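Local coordinates for nitroalkane oxidase (Podospora anserina, PDB 3MKH), which oxidises primary and secondary nitroalkanes to aldehydes or ketones with FAD, consuming oxygen and releasing nitrite and hydrogen peroxide, at the interface of chains A and B and the interface of chains A and C. Residues are numbered along the deposited sequence; one frame, centred on the assembly and turned at random. Chains: chain A/B/C, Nitroalkane oxidase.

Contact 1: the interface of chains A and B. Residues chain A 170, 231-234; chain B 379-381, 386.
A:Pro233 and A:Thr232 press against the ring of B:Tyr379, the tight part of the contact. The proline lies over one ring face, its CD 3.7 Å from the ring centroid in a CH-pi contact, while its CG reaches B:Tyr379 CE1 at 3.5 Å. A:Thr232 comes over the same face, towards the CD2-CE2 rim, with CB 3.6 Å from B:Tyr379 CE2. Its hydroxyl OG1, set between the backbone N and the carbonyl carbon (chi1 60°), donates a 2.6 Å hydrogen bond to A:Gly234 O, which ties the loop together. The amide N of B:Leu381 donates a nearly straight hydrogen bond of 2.9 Å to A:Ala231 O, and its CD1 lies 3.6 Å from the carbonyl C of A:Thr232.

The B:Asp380 side is looser. Its carboxylate OD1 reaches the backbone N of A:Ala231 through a water, 2.8 Å from it. A:Trp170 CH2 lightly touches B:Asp380 CB at 3.9 Å, with indole and carboxylate planes 80° apart. Both A:Trp170 and B:Tyr379 belong to FAD-binding regions, so this junction of a chain A loop with the end of 3-10 helix 375-379 and the residues after it in chain B joins subunits of the homotetramer beside their cofactor sites and may steady them.

Contact 2: the interface of chains A and C. Residues chain A 5, 329-330, 332-333; chain C 5, 329-330, 332-333.
A:Phe5 and C:Phe5 meet across a two-fold axis in this enzyme of the acyl-CoA dehydrogenase family, each ring reaching from the N-terminal segment onto helix 311-340 of the other subunit. The aromatic contact is edge-to-face: the planes stand 78° apart, and A:Phe5 CZ comes within 3.5 Å of C:Phe5 CE2.

CH-pi contacts flank this pair. The CA of C:Lys333 sits over the centre of the A:Phe5 ring, 3.6 Å from its centroid, and A:Lys333 CA approaches a face of C:Phe5 in the same way, displaced towards the rim. Each lysine chain bends at chi2 (63° in A:Lys333), which carries its aliphatic part along the opposing ring; C:Lys333 CD lies 3.6 Å from A:Phe5 CD2. An alanine in place of A:Phe5 would probably strip the C:Lys333 chain of its aromatic cover and leave C:Phe5 without its perpendicular partner.

Between the helices the packing is aliphatic and close, with A:Ala329 CB 3.7 Å from C:Ala329 CB, small side chains allowing the two backbones to approach.

Polar contact across this patch is indirect. One water lies 2.7 Å from the side-chain amino nitrogen NZ of C:Lys333 and 3.0 Å from the carbonyl O of A:Phe5.

Contact 3: the interface of chains A and C. Residues chain A 289, 314, 317-318, 322; chain C 410-411, 414.
The helix 311-340 stretch that carries A:Ala314 and A:Ser318 crosses helix 402-415 of chain C steeply, bringing the CA atoms of A:Ser318 and C:Leu410 to 6.7 Å. C:Met414 fills the junction with its tip. The chain is extended through chi2 and then turns at chi3 (-76°), which brings the methyl CE down onto the helix of chain A. There it touches A:Ser318 CB at 3.7 Å and lies equally near the carbonyl O of A:Ala314. The thioether sulphur stays farther back, SD being 4.4 Å from A:Phe289 CZ at the tip of that ring.

The hydroxyl of A:Ser318 makes a weak hydrogen bond back to A:Ala314 O within its own helix, while its CB meets the methionine methyl. On one side of C:Met414, the extended chain of C:Gln411 passes alongside A:Ala314, its CG 3.7 Å from the alanine CB. Farther along, the tips of C:Leu410 and A:Ile322 meet at about a right angle, CD1 to CD1 at 4.0 Å. Contact across this patch is apolar, and no direct polar pair joins the chains.

Within the C-terminal helical part of the acyl-CoA dehydrogenase fold, the site lets a late helix of one subunit, which follows closely on the proposed proton acceptor C:Asp399, rest on the start of helix 311-340 of another, with A:Phe289 of helix 262-298 behind.

Contact 1: the interface of chains A and B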
loop_
_atom_site.group_PDB
_atom_site.type_symbol
_atom_site.label_atom_id
_atom_site.label_comp_id
_atom_site.label_asym_id
_atom_site.label_seq_id
_atom_site.Cartn_x
_atom_site.Cartn_y
_atom_site.Cartn_z
ATOM N N TRP A 170 4.695 -31.123 -0.700
ATOM C CA TRP A 170 5.058 -29.996 0.160
ATOM C C TRP A 170 5.204 -30.358 1.642
ATOM O O TRP A 170 5.528 -29.497 2.454
ATOM C CB TRP A 170 4.070 -28.828 0.025
ATOM C CG TRP A 170 3.951 -28.225 -1.370
ATOM C CD1 TRP A 170 2.874 -28.320 -2.210
ATOM C CD2 TRP A 170 4.920 -27.420 -2.052
ATOM N NE1 TRP A 170 3.128 -27.649 -3.382
ATOM C CE2 TRP A 170 4.370 -27.077 -3.306
ATOM C CE3 TRP A 170 6.205 -26.963 -1.731
ATOM C CZ2 TRP A 170 5.057 -26.301 -4.238
ATOM C CZ3 TRP A 170 6.888 -26.190 -2.662
ATOM C CH2 TRP A 170 6.309 -25.864 -3.898
ATOM N N ALA A 231 12.348 -28.048 -6.392
ATOM C CA ALA A 231 13.346 -26.997 -6.232
ATOM C C ALA A 231 12.629 -25.679 -5.897
ATOM O O ALA A 231 11.631 -25.325 -6.529
ATOM C CB ALA A 231 14.175 -26.860 -7.516
ATOM N N THR A 232 13.146 -24.963 -4.904
ATOM C CA THR A 232 12.485 -23.777 -4.360
ATOM C C THR A 232 13.513 -22.631 -4.299
ATOM O O THR A 232 14.709 -22.886 -4.185
ATOM C CB THR A 232 11.880 -24.083 -2.923
ATOM O OG1 THR A 232 12.923 -24.482 -2.025
ATOM C CG2 THR A 232 10.859 -25.227 -2.984
ATOM N N PRO A 233 13.061 -21.361 -4.396
ATOM C CA PRO A 233 14.029 -20.249 -4.439
ATOM C C PRO A 233 14.697 -19.925 -3.098
ATOM O O PRO A 233 15.757 -19.300 -3.092
ATOM C CB PRO A 233 13.176 -19.063 -4.909
ATOM C CG PRO A 233 11.818 -19.389 -4.446
ATOM C CD PRO A 233 11.678 -20.888 -4.585
ATOM N N GLY A 234 14.074 -20.320 -1.988
ATOM C CA GLY A 234 14.710 -20.304 -0.677
ATOM C C GLY A 234 14.383 -21.606 0.058
ATOM O O GLY A 234 13.763 -22.496 -0.518
ATOM N N TYR B 379 5.972 -21.282 -5.308
ATOM C CA TYR B 379 7.302 -21.495 -4.751
ATOM C C TYR B 379 8.031 -22.625 -5.496
ATOM O O TYR B 379 9.167 -22.956 -5.171
ATOM C CB TYR B 379 7.191 -21.843 -3.259
ATOM C CG TYR B 379 8.335 -21.320 -2.418
ATOM C CD1 TYR B 379 8.665 -19.958 -2.413
ATOM C CD2 TYR B 379 9.083 -22.184 -1.620
ATOM C CE1 TYR B 379 9.717 -19.467 -1.625
ATOM C CE2 TYR B 379 10.144 -21.710 -0.836
ATOM C CZ TYR B 379 10.453 -20.361 -0.839
ATOM O OH TYR B 379 11.485 -19.921 -0.041
ATOM N N ASP B 380 7.370 -23.218 -6.483
ATOM C CA ASP B 380 7.959 -24.306 -7.280
ATOM C C ASP B 380 8.706 -23.702 -8.485
ATOM O O ASP B 380 8.116 -23.004 -9.322
ATOM C CB ASP B 380 6.823 -25.247 -7.704
ATOM C CG ASP B 380 7.273 -26.436 -8.543
ATOM O OD1 ASP B 380 8.455 -26.535 -8.953
ATOM O OD2 ASP B 380 6.395 -27.288 -8.795
ATOM N N LEU B 381 10.011 -23.950 -8.561
ATOM C CA LEU B 381 10.827 -23.389 -9.629
ATOM C C LEU B 381 10.551 -23.965 -11.032
ATOM O O LEU B 381 11.077 -23.447 -12.009
ATOM C CB LEU B 381 12.325 -23.456 -9.290
ATOM C CG LEU B 381 12.805 -22.499 -8.186
ATOM C CD1 LEU B 381 14.271 -22.781 -7.784
ATOM C CD2 LEU B 381 12.628 -21.042 -8.628
ATOM N N SER B 386 8.612 -17.293 -9.486
ATOM C CA SER B 386 9.801 -16.876 -8.747
ATOM C C SER B 386 10.779 -16.069 -9.616
ATOM O O SER B 386 11.233 -15.002 -9.206
ATOM C CB SER B 386 10.495 -18.091 -8.132
ATOM O OG SER B 386 11.691 -17.713 -7.490
HETATM O O HOH W 1 10.999 -27.749 -8.988
#

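Contact 2: the interface of chains A and C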
loop_
_atom_site.group_PDB
_atom_site.type_symbol
_atom_site.label_atom_id
_atom_site.label_comp_id
_atom_site.label_asym_id
_atom_site.label_seq_id
_atom_site.Cartn_x
_atom_site.Cartn_y
_atom_site.Cartn_z
ATOM N N PHE A 5 5.770 -6.367 29.396
ATOM C CA PHE A 5 6.557 -6.791 28.230
ATOM C C PHE A 5 8.002 -7.201 28.572
ATOM O O PHE A 5 8.819 -7.457 27.681
ATOM C CB PHE A 5 6.549 -5.692 27.154
ATOM C CG PHE A 5 5.209 -5.518 26.472
ATOM C CD1 PHE A 5 4.185 -4.815 27.088
ATOM C CD2 PHE A 5 4.979 -6.069 25.224
ATOM C CE1 PHE A 5 2.951 -4.664 26.475
ATOM C CE2 PHE A 5 3.749 -5.919 24.597
ATOM C CZ PHE A 5 2.735 -5.214 25.227
ATOM N N ALA A 329 5.109 -7.508 18.589
ATOM C CA ALA A 329 4.083 -7.215 19.590
ATOM C C ALA A 329 2.831 -8.054 19.340
ATOM O O ALA A 329 2.289 -8.671 20.267
ATOM C CB ALA A 329 3.750 -5.714 19.571
ATOM N N LEU A 330 2.382 -8.079 18.080
ATOM C CA LEU A 330 1.222 -8.868 17.682
ATOM C C LEU A 330 1.479 -10.367 17.861
ATOM O O LEU A 330 0.632 -11.089 18.390
ATOM C CB LEU A 330 0.815 -8.568 16.224
ATOM C CG LEU A 330 -0.366 -9.426 15.738
ATOM C CD1 LEU A 330 -1.553 -9.246 16.653
ATOM C CD2 LEU A 330 -0.761 -9.100 14.301
ATOM N N TRP A 332 3.529 -11.843 19.927
ATOM C CA TRP A 332 3.565 -12.191 21.360
ATOM C C TRP A 332 2.171 -12.145 22.000
ATOM O O TRP A 332 1.835 -12.968 22.857
ATOM C CB TRP A 332 4.543 -11.289 22.110
ATOM C CG TRP A 332 5.995 -11.624 21.827
ATOM C CD1 TRP A 332 6.476 -12.455 20.849
ATOM C CD2 TRP A 332 7.141 -11.147 22.541
ATOM N NE1 TRP A 332 7.853 -12.519 20.909
ATOM C CE2 TRP A 332 8.284 -11.726 21.939
ATOM C CE3 TRP A 332 7.313 -10.290 23.635
ATOM C CZ2 TRP A 332 9.580 -11.469 22.391
ATOM C CZ3 TRP A 332 8.603 -10.032 24.079
ATOM C CH2 TRP A 332 9.717 -10.624 23.460
ATOM N N LYS A 333 1.355 -11.182 21.587
ATOM C CA LYS A 333 -0.033 -11.144 22.061
ATOM C C LYS A 333 -0.768 -12.439 21.688
ATOM O O LYS A 333 -1.441 -13.054 22.527
ATOM C CB LYS A 333 -0.767 -9.902 21.523
ATOM C CG LYS A 333 -2.278 -9.932 21.723
ATOM C CD LYS A 333 -2.673 -9.941 23.197
ATOM C CE LYS A 333 -4.210 -10.151 23.343
ATOM N NZ LYS A 333 -4.718 -10.122 24.746
ATOM N N PHE C 5 -0.207 -10.185 28.798
ATOM C CA PHE C 5 -1.146 -9.250 28.176
ATOM C C PHE C 5 -2.481 -9.137 28.935
ATOM O O PHE C 5 -3.422 -8.496 28.463
ATOM C CB PHE C 5 -1.410 -9.647 26.724
ATOM C CG PHE C 5 -0.254 -9.390 25.807
ATOM C CD1 PHE C 5 0.769 -10.321 25.677
ATOM C CD2 PHE C 5 -0.193 -8.223 25.065
ATOM C CE1 PHE C 5 1.850 -10.085 24.821
ATOM C CE2 PHE C 5 0.879 -7.983 24.206
ATOM C CZ PHE C 5 1.899 -8.917 24.094
ATOM N N ALA C 329 -1.276 -3.748 20.270
ATOM C CA ALA C 329 -0.142 -4.454 20.869
ATOM C C ALA C 329 1.104 -3.574 20.847
ATOM O O ALA C 329 1.848 -3.520 21.819
ATOM C CB ALA C 329 0.109 -5.810 20.172
ATOM N N LEU C 330 1.315 -2.863 19.745
ATOM C CA LEU C 330 2.451 -1.958 19.638
ATOM C C LEU C 330 2.293 -0.777 20.605
ATOM O O LEU C 330 3.235 -0.406 21.293
ATOM C CB LEU C 330 2.615 -1.441 18.203
ATOM C CG LEU C 330 3.674 -0.349 18.035
ATOM C CD1 LEU C 330 5.056 -0.838 18.452
ATOM C CD2 LEU C 330 3.713 0.179 16.599
ATOM N N TRP C 332 0.607 -0.609 23.475
ATOM C CA TRP C 332 0.898 -1.073 24.835
ATOM C C TRP C 332 2.393 -1.344 25.067
ATOM O O TRP C 332 2.948 -1.000 26.114
ATOM C CB TRP C 332 0.074 -2.307 25.178
ATOM C CG TRP C 332 -1.398 -2.032 25.330
ATOM C CD1 TRP C 332 -2.067 -0.894 24.979
ATOM C CD2 TRP C 332 -2.375 -2.922 25.868
ATOM N NE1 TRP C 332 -3.410 -1.025 25.269
ATOM C CE2 TRP C 332 -3.623 -2.263 25.811
ATOM C CE3 TRP C 332 -2.321 -4.222 26.386
ATOM C CZ2 TRP C 332 -4.804 -2.858 26.255
ATOM C CZ3 TRP C 332 -3.497 -4.805 26.834
ATOM C CH2 TRP C 332 -4.716 -4.123 26.767
ATOM N N LYS C 333 3.056 -1.974 24.099
ATOM C CA LYS C 333 4.502 -2.146 24.218
ATOM C C LYS C 333 5.230 -0.814 24.420
ATOM O O LYS C 333 6.106 -0.702 25.278
ATOM C CB LYS C 333 5.083 -2.858 22.987
ATOM C CG LYS C 333 6.600 -2.799 22.919
ATOM C CD LYS C 333 7.244 -3.584 24.063
ATOM C CE LYS C 333 8.759 -3.425 24.030
ATOM N NZ LYS C 333 9.485 -4.200 25.078
HETATM O O HOH W 2 9.055 -6.819 24.760
#

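Contact 3: the interface of chains A and C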
loop_
_atom_site.group_PDB
_atom_site.type_symbol
_atom_site.label_atom_id
_atom_site.label_comp_id
_atom_site.label_asym_id
_atom_site.label_seq_id
_atom_site.Cartn_x
_atom_site.Cartn_y
_atom_site.Cartn_z
ATOM N N PHE A 289 16.446 -5.661 8.477
ATOM C CA PHE A 289 16.760 -4.373 9.093
ATOM C C PHE A 289 18.232 -4.312 9.512
ATOM O O PHE A 289 18.929 -3.346 9.211
ATOM C CB PHE A 289 15.866 -4.109 10.305
ATOM C CG PHE A 289 16.201 -2.833 11.018
ATOM C CD1 PHE A 289 15.605 -1.634 10.640
ATOM C CD2 PHE A 289 17.132 -2.822 12.041
ATOM C CE1 PHE A 289 15.925 -0.442 11.292
ATOM C CE2 PHE A 289 17.461 -1.646 12.694
ATOM C CZ PHE A 289 16.852 -0.449 12.317
ATOM N N ALA A 314 16.776 6.721 5.264
ATOM C CA ALA A 314 16.359 6.644 6.650
ATOM C C ALA A 314 14.887 6.314 6.775
ATOM O O ALA A 314 14.506 5.508 7.615
ATOM C CB ALA A 314 16.689 7.942 7.384
ATOM N N LEU A 317 14.279 2.635 6.199
ATOM C CA LEU A 317 14.692 1.802 7.332
ATOM C C LEU A 317 13.793 1.944 8.560
ATOM O O LEU A 317 13.451 0.947 9.198
ATOM C CB LEU A 317 16.128 2.093 7.747
ATOM C CG LEU A 317 17.169 1.134 7.200
ATOM C CD1 LEU A 317 18.516 1.412 7.841
ATOM C CD2 LEU A 317 16.721 -0.286 7.485
ATOM N N SER A 318 13.421 3.175 8.914
ATOM C CA SER A 318 12.577 3.349 10.085
ATOM C C SER A 318 11.202 2.731 9.826
ATOM O O SER A 318 10.581 2.177 10.735
ATOM C CB SER A 318 12.493 4.827 10.520
ATOM O OG SER A 318 11.833 5.615 9.552
ATOM N N ILE A 322 9.543 0.064 12.325
ATOM C CA ILE A 322 8.208 0.204 12.893
ATOM C C ILE A 322 7.370 -1.053 12.666
ATOM O O ILE A 322 6.742 -1.583 13.589
ATOM C CB ILE A 322 7.497 1.432 12.308
ATOM C CG1 ILE A 322 8.135 2.715 12.877
ATOM C CG2 ILE A 322 6.006 1.364 12.615
ATOM C CD1 ILE A 322 8.036 3.932 11.968
ATOM N N LEU C 410 13.369 9.880 14.340
ATOM C CA LEU C 410 13.735 8.473 14.170
ATOM C C LEU C 410 15.076 8.374 13.457
ATOM O O LEU C 410 15.918 7.550 13.795
ATOM C CB LEU C 410 12.672 7.725 13.373
ATOM C CG LEU C 410 11.362 7.486 14.106
ATOM C CD1 LEU C 410 10.300 6.984 13.134
ATOM C CD2 LEU C 410 11.580 6.501 15.244
ATOM N N GLN C 411 15.271 9.241 12.471
ATOM C CA GLN C 411 16.511 9.289 11.725
ATOM C C GLN C 411 17.695 9.631 12.633
ATOM O O GLN C 411 18.727 8.968 12.590
ATOM C CB GLN C 411 16.376 10.310 10.602
ATOM C CG GLN C 411 17.621 10.572 9.816
ATOM C CD GLN C 411 17.352 11.513 8.660
ATOM O OE1 GLN C 411 18.177 11.652 7.760
ATOM N NE2 GLN C 411 16.178 12.150 8.671
ATOM N N MET C 414 18.643 6.727 15.007
ATOM C CA MET C 414 19.385 5.657 14.343
ATOM C C MET C 414 20.809 6.082 14.000
ATOM O O MET C 414 21.687 5.245 13.859
ATOM C CB MET C 414 18.674 5.204 13.063
ATOM C CG MET C 414 17.331 4.498 13.248
ATOM S SD MET C 414 16.692 3.884 11.661
ATOM C CE MET C 414 16.099 5.405 10.919
#

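Contacts 2 and 3 both join chain A to chain C, with centres about 20 Å apart, and share helix 311-340: its early turns serve contact 3 and its later ones contact 2. Contact 1 joins chain A to chain B instead, about 33 Å from contact 2 and 32 Å from contact 3, through a chain A loop and the 379-386 region of chain B, neither of which the others use. Chain A thus engages different neighbours through separate surfaces, in keeping with a homotetramer. Contact 1 is also nearer the active site, its centre about 13 Å from A:Asp399 against 20 Å for contact 2 and 29 Å for contact 3, which look mainly structural.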